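Local coordinates for protein alkaline serine protease AL20 (PDB 3CP7) that hydrolyses peptide bonds as a secreted, thermostable alkaline serine protease of the trypsin-like kind, probably through a Ser-His-Asp triad, at residues 5-9 and 109-113; 71-77 and 94-100; 88-92 and 200-204; 122-128 and 142-148. All coordinates share one frame; numbering follows the deposited sequence.

Contact 1 of 4, residues 5-9 and 109-113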
loop_
_atom_site.group_PDB
_atom_site.type_symbol
_atom_site.label_atom_id
_atom_site.label_comp_id
_atom_site.label_asym_id
_atom_site.label_seq_id
_atom_site.Cartn_x
_atom_site.Cartn_y
_atom_site.Cartn_z
ATOM N N ASP A 5 8.272 -2.080 -31.117
ATOM C CA ASP A 5 6.856 -2.010 -31.464
ATOM C C ASP A 5 5.902 -1.953 -30.275
ATOM O O ASP A 5 4.719 -1.708 -30.450
ATOM C CB ASP A 5 6.486 -3.146 -32.412
ATOM C CG ASP A 5 6.985 -2.902 -33.822
ATOM O OD1 ASP A 5 6.941 -1.733 -34.281
ATOM O OD2 ASP A 5 7.428 -3.877 -34.461
ATOM N N SER A 6 6.407 -2.187 -29.070
ATOM C CA SER A 6 5.559 -2.169 -27.873
ATOM C C SER A 6 6.302 -1.497 -26.722
ATOM O O SER A 6 6.619 -2.155 -25.726
ATOM C CB SER A 6 5.135 -3.596 -27.493
ATOM O OG SER A 6 6.264 -4.421 -27.269
ATOM N N PRO A 7 6.609 -0.194 -26.853
ATOM C CA PRO A 7 7.488 0.489 -25.904
ATOM C C PRO A 7 6.903 0.705 -24.511
ATOM O O PRO A 7 7.638 1.090 -23.607
ATOM C CB PRO A 7 7.758 1.839 -26.580
ATOM C CG PRO A 7 6.562 2.057 -27.437
ATOM C CD PRO A 7 6.191 0.706 -27.951
ATOM N N HIS A 8 5.605 0.459 -24.347
ATOM C CA HIS A 8 5.015 0.451 -23.017
ATOM C C HIS A 8 5.542 -0.713 -22.177
ATOM O O HIS A 8 5.550 -0.618 -20.956
ATOM C CB HIS A 8 3.486 0.427 -23.089
ATOM C CG HIS A 8 2.927 -0.571 -24.059
ATOM N ND1 HIS A 8 2.552 -1.844 -23.684
ATOM C CD2 HIS A 8 2.662 -0.481 -25.385
ATOM C CE1 HIS A 8 2.078 -2.493 -24.735
ATOM N NE2 HIS A 8 2.127 -1.683 -25.781
ATOM N N ILE A 9 5.985 -1.790 -22.829
ATOM C CA ILE A 9 6.582 -2.926 -22.106
ATOM C C ILE A 9 8.068 -2.630 -21.893
ATOM O O ILE A 9 8.734 -2.120 -22.799
ATOM C CB ILE A 9 6.438 -4.260 -22.876
ATOM C CG1 ILE A 9 5.019 -4.434 -23.428
ATOM C CG2 ILE A 9 6.802 -5.421 -21.948
ATOM C CD1 ILE A 9 4.830 -5.683 -24.280
ATOM N N VAL A 109 6.623 8.122 -23.828
ATOM C CA VAL A 109 6.401 6.998 -24.725
ATOM C C VAL A 109 5.230 7.261 -25.674
ATOM O O VAL A 109 5.202 6.733 -26.787
ATOM C CB VAL A 109 6.236 5.677 -23.913
ATOM C CG1 VAL A 109 5.825 4.527 -24.792
ATOM C CG2 VAL A 109 7.547 5.345 -23.213
ATOM N N GLY A 110 4.270 8.068 -25.228
ATOM C CA GLY A 110 3.173 8.512 -26.096
ATOM C C GLY A 110 1.989 7.560 -26.116
ATOM O O GLY A 110 1.021 7.779 -26.843
ATOM N N THR A 111 2.060 6.509 -25.295
ATOM C CA THR A 111 1.020 5.493 -25.237
ATOM C C THR A 111 1.139 4.699 -23.941
ATOM O O THR A 111 2.109 4.860 -23.182
ATOM C CB THR A 111 1.071 4.566 -26.476
ATOM O OG1 THR A 111 -0.123 3.774 -26.549
ATOM C CG2 THR A 111 2.300 3.656 -26.464
ATOM N N ALA A 112 0.111 3.887 -23.688
ATOM C CA ALA A 112 0.033 3.043 -22.500
ATOM C C ALA A 112 -1.015 1.988 -22.766
ATOM O O ALA A 112 -1.904 2.168 -23.604
ATOM C CB ALA A 112 -0.381 3.869 -21.293
ATOM N N SER A 113 -0.927 0.878 -22.042
ATOM C CA SER A 113 -1.947 -0.159 -22.131
ATOM C C SER A 113 -3.175 0.188 -21.307
ATOM O O SER A 113 -3.044 0.711 -20.197
ATOM C CB SER A 113 -1.396 -1.462 -21.575
ATOM O OG SER A 113 -0.318 -1.904 -22.358
#
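A chi1 of 172° swings V109 CG1 away from the backbone N and out to P7, while H8 holds CG between its backbone N and carbonyl carbon (chi1 46°), which directs the imidazole along T111-S113. The P7-H8 pair occupies the middle of a type I beta turn from S6 to I9, closed by I9 N to S6 O at 3.0 Å, and this turn leads into strand 9-16 of the N-terminal beta-barrel in a trypsin-like fold. Facing it, the chain leaves helix 105-109 through G110, which has positive phi and is the first residue to leave helical geometry. V109 CG1 touches P7 CG at 3.7 Å, the two side chains meeting at a slant, and the same methyl lies 4.1 Å from H8 N. T111 CG2 comes more loosely to H8 CD2, 4.3 Å away. N26 of strand 19-27 takes both polar side chains: its OD1 bonds H8 ND1 and its ND2 bonds S113 OG, which should limit the rotation of the imidazole. I27, beside N26, adds backbone bonds to H8 and S113 and packs against V109 and A112. Between the two groups that N26 holds, H8 ND1 lies 3.2 Å from S113 OG.

Contact 2 of 4, residues 71-77 and 94-100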
loop_
_atom_site.group_PDB
_atom_site.type_symbol
_atom_site.label_atom_id
_atom_site.label_comp_id
_atom_site.label_asym_id
_atom_site.label_seq_id
_atom_site.Cartn_x
_atom_site.Cartn_y
_atom_site.Cartn_z
ATOM N N TRP A 71 13.977 4.989 -16.115
ATOM C CA TRP A 71 13.107 5.772 -15.243
ATOM C C TRP A 71 13.097 5.231 -13.821
ATOM O O TRP A 71 12.726 4.079 -13.602
ATOM C CB TRP A 71 11.678 5.756 -15.819
ATOM C CG TRP A 71 11.597 6.479 -17.124
ATOM C CD1 TRP A 71 12.116 6.075 -18.324
ATOM C CD2 TRP A 71 11.010 7.762 -17.352
ATOM N NE1 TRP A 71 11.883 7.027 -19.291
ATOM C CE2 TRP A 71 11.194 8.071 -18.718
ATOM C CE3 TRP A 71 10.332 8.675 -16.534
ATOM C CZ2 TRP A 71 10.735 9.272 -19.282
ATOM C CZ3 TRP A 71 9.868 9.860 -17.094
ATOM C CH2 TRP A 71 10.071 10.149 -18.454
ATOM N N ALA A 72 13.493 6.055 -12.854
ATOM C CA ALA A 72 13.531 5.628 -11.457
ATOM C C ALA A 72 12.149 5.685 -10.818
ATOM O O ALA A 72 11.369 6.594 -11.099
ATOM C CB ALA A 72 14.506 6.492 -10.659
ATOM N N ALA A 73 11.860 4.724 -9.938
ATOM C CA ALA A 73 10.627 4.761 -9.159
ATOM C C ALA A 73 10.665 5.816 -8.060
ATOM O O ALA A 73 11.708 6.041 -7.422
ATOM C CB ALA A 73 10.343 3.401 -8.547
ATOM N N GLU A 74 9.521 6.459 -7.841
ATOM C CA GLU A 74 9.329 7.343 -6.695
ATOM C C GLU A 74 8.466 6.707 -5.616
ATOM O O GLU A 74 8.744 6.870 -4.433
ATOM C CB GLU A 74 8.729 8.674 -7.124
ATOM C CG GLU A 74 9.681 9.499 -7.959
ATOM C CD GLU A 74 9.250 10.944 -8.114
ATOM O OE1 GLU A 74 8.032 11.233 -8.059
ATOM O OE2 GLU A 74 10.146 11.792 -8.305
ATOM N N GLU A 75 7.412 6.001 -6.030
ATOM C CA GLU A 75 6.554 5.267 -5.095
ATOM C C GLU A 75 6.354 3.843 -5.581
ATOM O O GLU A 75 5.807 3.619 -6.663
ATOM C CB GLU A 75 5.172 5.910 -4.932
ATOM C CG GLU A 75 5.150 7.215 -4.143
ATOM C CD GLU A 75 5.265 8.436 -5.022
ATOM O OE1 GLU A 75 5.151 8.316 -6.261
ATOM O OE2 GLU A 75 5.476 9.535 -4.461
ATOM N N LEU A 76 6.798 2.889 -4.773
ATOM C CA LEU A 76 6.483 1.483 -4.983
ATOM C C LEU A 76 5.197 1.187 -4.230
ATOM O O LEU A 76 5.089 1.494 -3.030
ATOM C CB LEU A 76 7.630 0.610 -4.485
ATOM C CG LEU A 76 8.992 0.967 -5.099
ATOM C CD1 LEU A 76 10.125 0.227 -4.405
ATOM C CD2 LEU A 76 8.992 0.689 -6.597
ATOM N N VAL A 77 4.214 0.635 -4.945
ATOM C CA VAL A 77 2.872 0.397 -4.400
ATOM C C VAL A 77 2.564 -1.093 -4.475
ATOM O O VAL A 77 2.134 -1.618 -5.516
ATOM C CB VAL A 77 1.788 1.223 -5.134
ATOM C CG1 VAL A 77 0.438 1.090 -4.428
ATOM C CG2 VAL A 77 2.196 2.714 -5.230
ATOM N N PHE A 94 2.264 -1.842 -8.419
ATOM C CA PHE A 94 2.450 -0.745 -9.354
ATOM C C PHE A 94 3.609 0.089 -8.880
ATOM O O PHE A 94 3.785 0.270 -7.670
ATOM C CB PHE A 94 1.163 0.091 -9.433
ATOM C CG PHE A 94 -0.024 -0.706 -9.885
ATOM C CD1 PHE A 94 -0.281 -0.866 -11.246
ATOM C CD2 PHE A 94 -0.834 -1.367 -8.961
ATOM C CE1 PHE A 94 -1.342 -1.641 -11.683
ATOM C CE2 PHE A 94 -1.887 -2.147 -9.390
ATOM C CZ PHE A 94 -2.135 -2.308 -10.749
ATOM N N ALA A 95 4.401 0.596 -9.814
ATOM C CA ALA A 95 5.453 1.546 -9.464
ATOM C C ALA A 95 5.140 2.865 -10.138
ATOM O O ALA A 95 4.835 2.919 -11.335
ATOM C CB ALA A 95 6.824 1.024 -9.892
ATOM N N VAL A 96 5.201 3.928 -9.345
ATOM C CA VAL A 96 4.998 5.279 -9.846
ATOM C C VAL A 96 6.373 5.907 -10.070
ATOM O O VAL A 96 7.178 6.010 -9.138
ATOM C CB VAL A 96 4.169 6.117 -8.861
ATOM C CG1 VAL A 96 3.913 7.506 -9.433
ATOM C CG2 VAL A 96 2.849 5.412 -8.551
ATOM N N LEU A 97 6.630 6.286 -11.320
ATOM C CA LEU A 97 7.953 6.710 -11.744
ATOM C C LEU A 97 8.152 8.210 -11.679
ATOM O O LEU A 97 7.202 8.986 -11.636
ATOM C CB LEU A 97 8.250 6.188 -13.160
ATOM C CG LEU A 97 8.034 4.677 -13.374
ATOM C CD1 LEU A 97 8.319 4.310 -14.808
ATOM C CD2 LEU A 97 8.853 3.797 -12.409
ATOM N N GLU A 98 9.422 8.592 -11.655
ATOM C CA GLU A 98 9.832 9.985 -11.692
ATOM C C GLU A 98 9.324 10.698 -12.940
ATOM O O GLU A 98 8.954 10.073 -13.949
ATOM C CB GLU A 98 11.360 10.066 -11.660
ATOM C CG GLU A 98 12.030 9.522 -12.926
ATOM C CD GLU A 98 13.546 9.634 -12.923
ATOM O OE1 GLU A 98 14.080 10.638 -12.397
ATOM O OE2 GLU A 98 14.203 8.725 -13.476
ATOM N N THR A 99 9.316 12.026 -12.847
ATOM C CA THR A 99 9.091 12.904 -13.973
ATOM C C THR A 99 10.443 13.537 -14.314
ATOM O O THR A 99 11.202 13.907 -13.414
ATOM C CB THR A 99 8.051 13.977 -13.599
ATOM O OG1 THR A 99 6.789 13.347 -13.347
ATOM C CG2 THR A 99 7.861 14.978 -14.707
ATOM N N LYS A 100 10.760 13.607 -15.605
ATOM C CA LYS A 100 12.050 14.131 -16.059
ATOM C C LYS A 100 11.850 15.468 -16.743
ATOM O O LYS A 100 11.328 15.519 -17.856
ATOM C CB LYS A 100 12.700 13.170 -17.046
ATOM C CG LYS A 100 13.149 11.860 -16.457
ATOM C CD LYS A 100 13.785 11.034 -17.548
ATOM C CE LYS A 100 14.209 9.686 -17.039
ATOM N NZ LYS A 100 15.119 9.061 -18.030
HETATM O O HOH W 1 9.955 13.339 -10.381
#
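K100 lies over one face of the W71 indole, its extended chain crossing the ring at a slant. K100 CE sits above the six-membered ring in a CH-pi contact, 3.8 Å from the centroid. K100 NZ makes a cation-pi contact with the five-membered ring, almost straight above it and 4.1 Å from its centroid. At the indole edge, in plane, E98 O approaches W71 CE3 to 3.2 Å. With an alanine in place of W71, the K100 chain and ammonium would probably lose the aromatic face beneath them and be freer to turn. E98 also sends its carboxylate across to the facing strand: OE2 accepts A72 N at 2.8 Å, nearly straight but from above the carboxylate plane, while E98 N bonds A72 O. Next comes a classic beta bulge in this antiparallel pair of the N-terminal barrel. V96 O takes two donors, E74 N at 2.7 Å and E75 N at 3.1 Å, both in the carbonyl plane. A water donates to E74 OE2 and accepts from T99 N, joining the bulge to the chain after strand 93-97. Beyond it, V77 and F94 form a hydrogen-bonded pair. Outside the segments, H68 O receives W71 NE1, V70 O fixes K100 NZ, and R85 of the second subunit makes a salt bridge with E75 OE2.

Contact 3 of 4, residues 88-92 and 200-204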
loop_
_atom_site.group_PDB
_atom_site.type_symbol
_atom_site.label_atom_id
_atom_site.label_comp_id
_atom_site.label_asym_id
_atom_site.label_seq_id
_atom_site.Cartn_x
_atom_site.Cartn_y
_atom_site.Cartn_z
ATOM N N PHE A 88 0.533 -15.230 -2.932
ATOM C CA PHE A 88 0.611 -15.236 -4.395
ATOM C C PHE A 88 -0.708 -14.893 -5.092
ATOM O O PHE A 88 -0.693 -14.478 -6.261
ATOM C CB PHE A 88 1.192 -16.551 -4.933
ATOM C CG PHE A 88 2.689 -16.636 -4.808
ATOM C CD1 PHE A 88 3.278 -17.401 -3.807
ATOM C CD2 PHE A 88 3.507 -15.915 -5.674
ATOM C CE1 PHE A 88 4.674 -17.460 -3.691
ATOM C CE2 PHE A 88 4.903 -15.972 -5.567
ATOM C CZ PHE A 88 5.473 -16.755 -4.572
ATOM N N GLU A 89 -1.837 -15.020 -4.392
ATOM C CA GLU A 89 -3.088 -14.557 -5.008
ATOM C C GLU A 89 -3.051 -13.063 -5.314
ATOM O O GLU A 89 -3.840 -12.577 -6.126
ATOM C CB GLU A 89 -4.315 -14.877 -4.147
ATOM C CG GLU A 89 -4.663 -16.358 -4.101
ATOM C CD GLU A 89 -6.025 -16.644 -3.505
ATOM O OE1 GLU A 89 -6.532 -15.820 -2.710
ATOM O OE2 GLU A 89 -6.581 -17.711 -3.849
ATOM N N HIS A 90 -2.135 -12.342 -4.657
ATOM C CA HIS A 90 -2.039 -10.891 -4.833
ATOM C C HIS A 90 -0.628 -10.451 -5.171
ATOM O O HIS A 90 -0.194 -9.376 -4.763
ATOM C CB HIS A 90 -2.596 -10.160 -3.603
ATOM C CG HIS A 90 -4.019 -10.523 -3.324
ATOM N ND1 HIS A 90 -5.075 -9.945 -3.995
ATOM C CD2 HIS A 90 -4.557 -11.458 -2.507
ATOM C CE1 HIS A 90 -6.206 -10.485 -3.577
ATOM N NE2 HIS A 90 -5.919 -11.418 -2.689
ATOM N N ASP A 91 0.080 -11.254 -5.961
ATOM C CA ASP A 91 1.433 -10.886 -6.366
ATOM C C ASP A 91 1.383 -9.928 -7.554
ATOM O O ASP A 91 1.846 -10.253 -8.649
ATOM C CB ASP A 91 2.289 -12.111 -6.713
ATOM C CG ASP A 91 3.744 -11.756 -6.964
ATOM O OD1 ASP A 91 4.468 -12.564 -7.586
ATOM O OD2 ASP A 91 4.177 -10.664 -6.540
ATOM N N TYR A 92 0.788 -8.759 -7.329
ATOM C CA TYR A 92 0.766 -7.673 -8.304
ATOM C C TYR A 92 1.102 -6.379 -7.564
ATOM O O TYR A 92 0.995 -6.292 -6.330
ATOM C CB TYR A 92 -0.598 -7.561 -9.011
ATOM C CG TYR A 92 -1.762 -7.557 -8.056
ATOM C CD1 TYR A 92 -2.546 -8.704 -7.877
ATOM C CD2 TYR A 92 -2.076 -6.429 -7.294
ATOM C CE1 TYR A 92 -3.604 -8.719 -6.974
ATOM C CE2 TYR A 92 -3.121 -6.437 -6.385
ATOM C CZ TYR A 92 -3.888 -7.590 -6.222
ATOM O OH TYR A 92 -4.924 -7.608 -5.315
ATOM N N GLY A 200 -0.215 -16.251 -13.091
ATOM C CA GLY A 200 -0.438 -14.835 -12.871
ATOM C C GLY A 200 -1.656 -14.649 -12.006
ATOM O O GLY A 200 -2.605 -15.424 -12.087
ATOM N N PRO A 201 -1.652 -13.609 -11.170
ATOM C CA PRO A 201 -2.765 -13.424 -10.245
ATOM C C PRO A 201 -4.045 -12.954 -10.923
ATOM O O PRO A 201 -3.999 -12.273 -11.960
ATOM C CB PRO A 201 -2.242 -12.346 -9.285
ATOM C CG PRO A 201 -1.290 -11.537 -10.152
ATOM C CD PRO A 201 -0.604 -12.580 -10.994
ATOM N N TYR A 202 -5.178 -13.277 -10.316
ATOM C CA TYR A 202 -6.445 -12.770 -10.820
ATOM C C TYR A 202 -6.538 -11.263 -10.575
ATOM O O TYR A 202 -6.330 -10.785 -9.453
ATOM C CB TYR A 202 -7.633 -13.509 -10.184
ATOM C CG TYR A 202 -8.956 -13.064 -10.753
ATOM C CD1 TYR A 202 -9.778 -12.196 -10.039
ATOM C CD2 TYR A 202 -9.359 -13.478 -12.023
ATOM C CE1 TYR A 202 -10.986 -11.764 -10.574
ATOM C CE2 TYR A 202 -10.570 -13.044 -12.563
ATOM C CZ TYR A 202 -11.373 -12.199 -11.824
ATOM O OH TYR A 202 -12.562 -11.758 -12.360
ATOM N N PHE A 203 -6.851 -10.511 -11.625
ATOM C CA PHE A 203 -7.047 -9.070 -11.464
ATOM C C PHE A 203 -8.502 -8.810 -11.067
ATOM O O PHE A 203 -9.391 -8.686 -11.926
ATOM C CB PHE A 203 -6.680 -8.315 -12.747
ATOM C CG PHE A 203 -5.236 -7.830 -12.801
ATOM C CD1 PHE A 203 -4.208 -8.426 -12.046
ATOM C CD2 PHE A 203 -4.904 -6.787 -13.654
ATOM C CE1 PHE A 203 -2.882 -7.939 -12.120
ATOM C CE2 PHE A 203 -3.577 -6.321 -13.749
ATOM C CZ PHE A 203 -2.576 -6.898 -12.983
ATOM N N GLY A 204 -8.735 -8.761 -9.760
ATOM C CA GLY A 204 -10.067 -8.530 -9.225
ATOM C C GLY A 204 -10.193 -7.166 -8.585
ATOM O O GLY A 204 -9.501 -6.228 -8.980
HETATM O O HOH W 2 -4.908 -14.555 -7.858
HETATM O O HOH W 3 -6.258 -11.380 -6.857
HETATM O O HOH W 4 -7.473 -8.668 -7.218
#
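Packing comes first: P201 wedges against the loop that carries D91, the probable aspartate of a Ser-His-Asp triad in this trypsin-like protease. Y92 CG stands between its backbone N and carbonyl carbon (chi1 49°), which swings the ring so that its CD1 edge meets P201 CG, 3.8 Å away. P201 CG also lies 3.7 Å from D91 O, and P201 CB rests 3.5 Å from E89 O. Y92 CB touches F203 CE1 at 3.9 Å; the two rings meet obliquely, their planes 78° apart. Direct hydrogen bonds between the segments are absent, and water takes their place. One water donates to E89 O and accepts from Y202 N, while a second donates to both E89 O and Y202 O, a double bridge between the two backbones. G204, at the N-cap of helix 205-214, donates its N-H to a third water, 2.8 Å from G204 N. Side-chain hydrogen bonds lead outward from both segments. D91, at the centre of an inverse gamma turn, has OD1 hydrogen-bonded to H41 ND1, the probable triad histidine, and to S188 OG, which together should restrain its carboxylate; Y202 OH bonds Q119 O. At the far end of the Y92 ring, OH and H90 ND1 are hydrogen-bonded at 2.7 Å.

Contact 4 of 4, residues 122-128 and 142-148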
loop_
_atom_site.group_PDB
_atom_site.type_symbol
_atom_site.label_atom_id
_atom_site.label_comp_id
_atom_site.label_asym_id
_atom_site.label_seq_id
_atom_site.Cartn_x
_atom_site.Cartn_y
_atom_site.Cartn_z
ATOM N N GLY A 122 -10.218 -17.972 -17.496
ATOM C CA GLY A 122 -10.065 -18.888 -18.622
ATOM C C GLY A 122 -10.003 -18.225 -19.978
ATOM O O GLY A 122 -10.270 -18.865 -21.000
ATOM N N GLN A 123 -9.612 -16.953 -20.001
ATOM C CA GLN A 123 -9.444 -16.230 -21.257
ATOM C C GLN A 123 -8.113 -16.557 -21.934
ATOM O O GLN A 123 -7.216 -17.134 -21.319
ATOM C CB GLN A 123 -9.525 -14.723 -21.013
ATOM C CG GLN A 123 -10.840 -14.240 -20.417
ATOM C CD GLN A 123 -11.919 -14.086 -21.453
ATOM O OE1 GLN A 123 -12.217 -12.972 -21.895
ATOM N NE2 GLN A 123 -12.496 -15.203 -21.874
ATOM N N TYR A 124 -7.995 -16.167 -23.201
ATOM C CA TYR A 124 -6.768 -16.306 -23.963
ATOM C C TYR A 124 -5.889 -15.069 -23.746
ATOM O O TYR A 124 -6.372 -13.930 -23.808
ATOM C CB TYR A 124 -7.096 -16.462 -25.455
ATOM C CG TYR A 124 -5.893 -16.690 -26.336
ATOM C CD1 TYR A 124 -5.411 -17.970 -26.579
ATOM C CD2 TYR A 124 -5.237 -15.619 -26.932
ATOM C CE1 TYR A 124 -4.303 -18.174 -27.397
ATOM C CE2 TYR A 124 -4.134 -15.815 -27.740
ATOM C CZ TYR A 124 -3.669 -17.090 -27.972
ATOM O OH TYR A 124 -2.571 -17.267 -28.792
ATOM N N TYR A 125 -4.602 -15.311 -23.519
ATOM C CA TYR A 125 -3.645 -14.260 -23.217
ATOM C C TYR A 125 -2.412 -14.310 -24.086
ATOM O O TYR A 125 -1.997 -15.377 -24.554
ATOM C CB TYR A 125 -3.160 -14.383 -21.765
ATOM C CG TYR A 125 -4.197 -14.038 -20.727
ATOM C CD1 TYR A 125 -4.950 -15.037 -20.110
ATOM C CD2 TYR A 125 -4.439 -12.705 -20.368
ATOM C CE1 TYR A 125 -5.905 -14.727 -19.149
ATOM C CE2 TYR A 125 -5.397 -12.383 -19.408
ATOM C CZ TYR A 125 -6.137 -13.408 -18.808
ATOM O OH TYR A 125 -7.082 -13.131 -17.856
ATOM N N SER A 126 -1.812 -13.133 -24.251
ATOM C CA SER A 126 -0.456 -12.970 -24.728
ATOM C C SER A 126 0.341 -12.322 -23.598
ATOM O O SER A 126 0.010 -11.211 -23.158
ATOM C CB SER A 126 -0.445 -12.062 -25.958
ATOM O OG SER A 126 -1.203 -12.646 -27.003
ATOM N N ALA A 127 1.353 -13.033 -23.106
ATOM C CA ALA A 127 2.175 -12.561 -21.981
ATOM C C ALA A 127 3.572 -12.226 -22.474
ATOM O O ALA A 127 4.100 -12.902 -23.354
ATOM C CB ALA A 127 2.238 -13.612 -20.889
ATOM N N TYR A 128 4.170 -11.183 -21.908
ATOM C CA TYR A 128 5.451 -10.663 -22.379
ATOM C C TYR A 128 6.410 -10.459 -21.230
ATOM O O TYR A 128 5.989 -10.222 -20.096
ATOM C CB TYR A 128 5.242 -9.339 -23.141
ATOM C CG TYR A 128 4.487 -9.572 -24.418
ATOM C CD1 TYR A 128 3.097 -9.631 -24.421
ATOM C CD2 TYR A 128 5.162 -9.768 -25.622
ATOM C CE1 TYR A 128 2.388 -9.887 -25.592
ATOM C CE2 TYR A 128 4.460 -10.019 -26.803
ATOM C CZ TYR A 128 3.085 -10.090 -26.771
ATOM O OH TYR A 128 2.367 -10.332 -27.917
ATOM N N HIS A 142 10.406 -11.363 -24.964
ATOM C CA HIS A 142 9.829 -12.635 -25.355
ATOM C C HIS A 142 8.353 -12.707 -25.003
ATOM O O HIS A 142 7.845 -11.891 -24.222
ATOM C CB HIS A 142 10.612 -13.793 -24.731
ATOM C CG HIS A 142 11.952 -13.992 -25.357
ATOM N ND1 HIS A 142 12.141 -14.797 -26.458
ATOM C CD2 HIS A 142 13.158 -13.445 -25.075
ATOM C CE1 HIS A 142 13.413 -14.759 -26.811
ATOM N NE2 HIS A 142 14.051 -13.946 -25.991
ATOM N N SER A 143 7.662 -13.679 -25.579
ATOM C CA SER A 143 6.226 -13.818 -25.382
ATOM C C SER A 143 5.794 -15.263 -25.204
ATOM O O SER A 143 6.501 -16.195 -25.626
ATOM C CB SER A 143 5.462 -13.200 -26.554
ATOM O OG SER A 143 5.637 -13.976 -27.729
ATOM N N CYS A 144 4.617 -15.416 -24.609
ATOM C CA CYS A 144 3.924 -16.697 -24.481
ATOM C C CYS A 144 2.471 -16.427 -24.802
ATOM O O CYS A 144 1.990 -15.310 -24.614
ATOM C CB CYS A 144 4.037 -17.243 -23.058
ATOM S SG CYS A 144 5.715 -17.585 -22.542
ATOM N N HIS A 145 1.774 -17.446 -25.291
ATOM C CA HIS A 145 0.397 -17.297 -25.718
ATOM C C HIS A 145 -0.370 -18.544 -25.370
ATOM O O HIS A 145 0.123 -19.656 -25.576
ATOM C CB HIS A 145 0.330 -17.047 -27.228
ATOM C CG HIS A 145 1.135 -15.867 -27.667
ATOM N ND1 HIS A 145 2.461 -15.956 -28.031
ATOM C CD2 HIS A 145 0.802 -14.561 -27.764
ATOM C CE1 HIS A 145 2.908 -14.750 -28.341
ATOM N NE2 HIS A 145 1.923 -13.886 -28.178
ATOM N N GLY A 146 -1.576 -18.364 -24.848
ATOM C CA GLY A 146 -2.392 -19.510 -24.527
ATOM C C GLY A 146 -3.608 -19.190 -23.709
ATOM O O GLY A 146 -3.810 -18.048 -23.283
ATOM N N THR A 147 -4.424 -20.213 -23.493
ATOM C CA THR A 147 -5.628 -20.096 -22.699
ATOM C C THR A 147 -5.324 -20.378 -21.236
ATOM O O THR A 147 -4.654 -21.365 -20.904
ATOM C CB THR A 147 -6.722 -21.041 -23.242
ATOM O OG1 THR A 147 -7.023 -20.657 -24.589
ATOM C CG2 THR A 147 -7.993 -20.968 -22.406
ATOM N N ALA A 148 -5.806 -19.498 -20.367
ATOM C CA ALA A 148 -5.597 -19.659 -18.929
ATOM C C ALA A 148 -6.428 -20.799 -18.358
ATOM O O ALA A 148 -7.583 -21.005 -18.761
ATOM C CB ALA A 148 -5.909 -18.353 -18.200
#
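A127 N to C144 O, at 2.8 Å, is the shortest hydrogen bond between these antiparallel strands, with the donor tilted 20° from the carbonyl plane. C144 N returns the bond to A127 O. Y125 and G146 form the next hydrogen-bonded pair, and A148 N extends the ladder to Q123 O just before the start of strand 124-128, almost straight at its hydrogen. On the face bearing Y124, S126 and Y128, aromatic groups carry the contact. Chi1 of -177° extends the Y124 ring away from its own N, alongside G146; CE1 comes 3.7 Å from G146 CA, and the hydroxyl lies 3.3 Å from H145 CB. T147 OG1 approaches the same ring at its edge, in plane, 3.7 Å from Y124 CD1. Replacing Y124 by an alanine is likely to uncover the G146 backbone and leave H145 CB without the hydroxyl beside it. Farther along, Y128 CE2 meets S143 CB at 3.3 Å, and Y128 OH lies near the edge of the H145 imidazole, 3.6 Å from NE2. S126 OG turns to the backbone just after strand 172-175, bonding G176 O and G178 N. On the other face, Y125 presents its ring edge to A148, CE1 lying 3.7 Å from CB. This hairpin-like pair forms the middle of the C-terminal beta-sheet of the trypsin-like fold: strand 172-175 adds backbone bonds to S126 and Y128, while strand 158-161 flanks the second strand, with I160 against A127 and A148, and the C144-C162 disulfide ties it to the chain beyond.

In the fold
Contacts 2 and 4 are each a pair of antiparallel strands, one in the N-terminal barrel and one in the C-terminal sheet, about 27 Å apart between centres on opposite sides of the chain's centre. Contact 2 breaks its ladder with a bulge and meets the second subunit; contact 4 keeps a regular register. Contacts 1 and 3 join loops, the first through packing and a shared asparagine, the second through proline packing and waters. All four are partly buried. Contact 1 touches contact 4 where I9 CD1 packs on Y128 CB, at 3.9 Å. Contact 3 adjoins contact 2 in sequence and holds the probable triad aspartate.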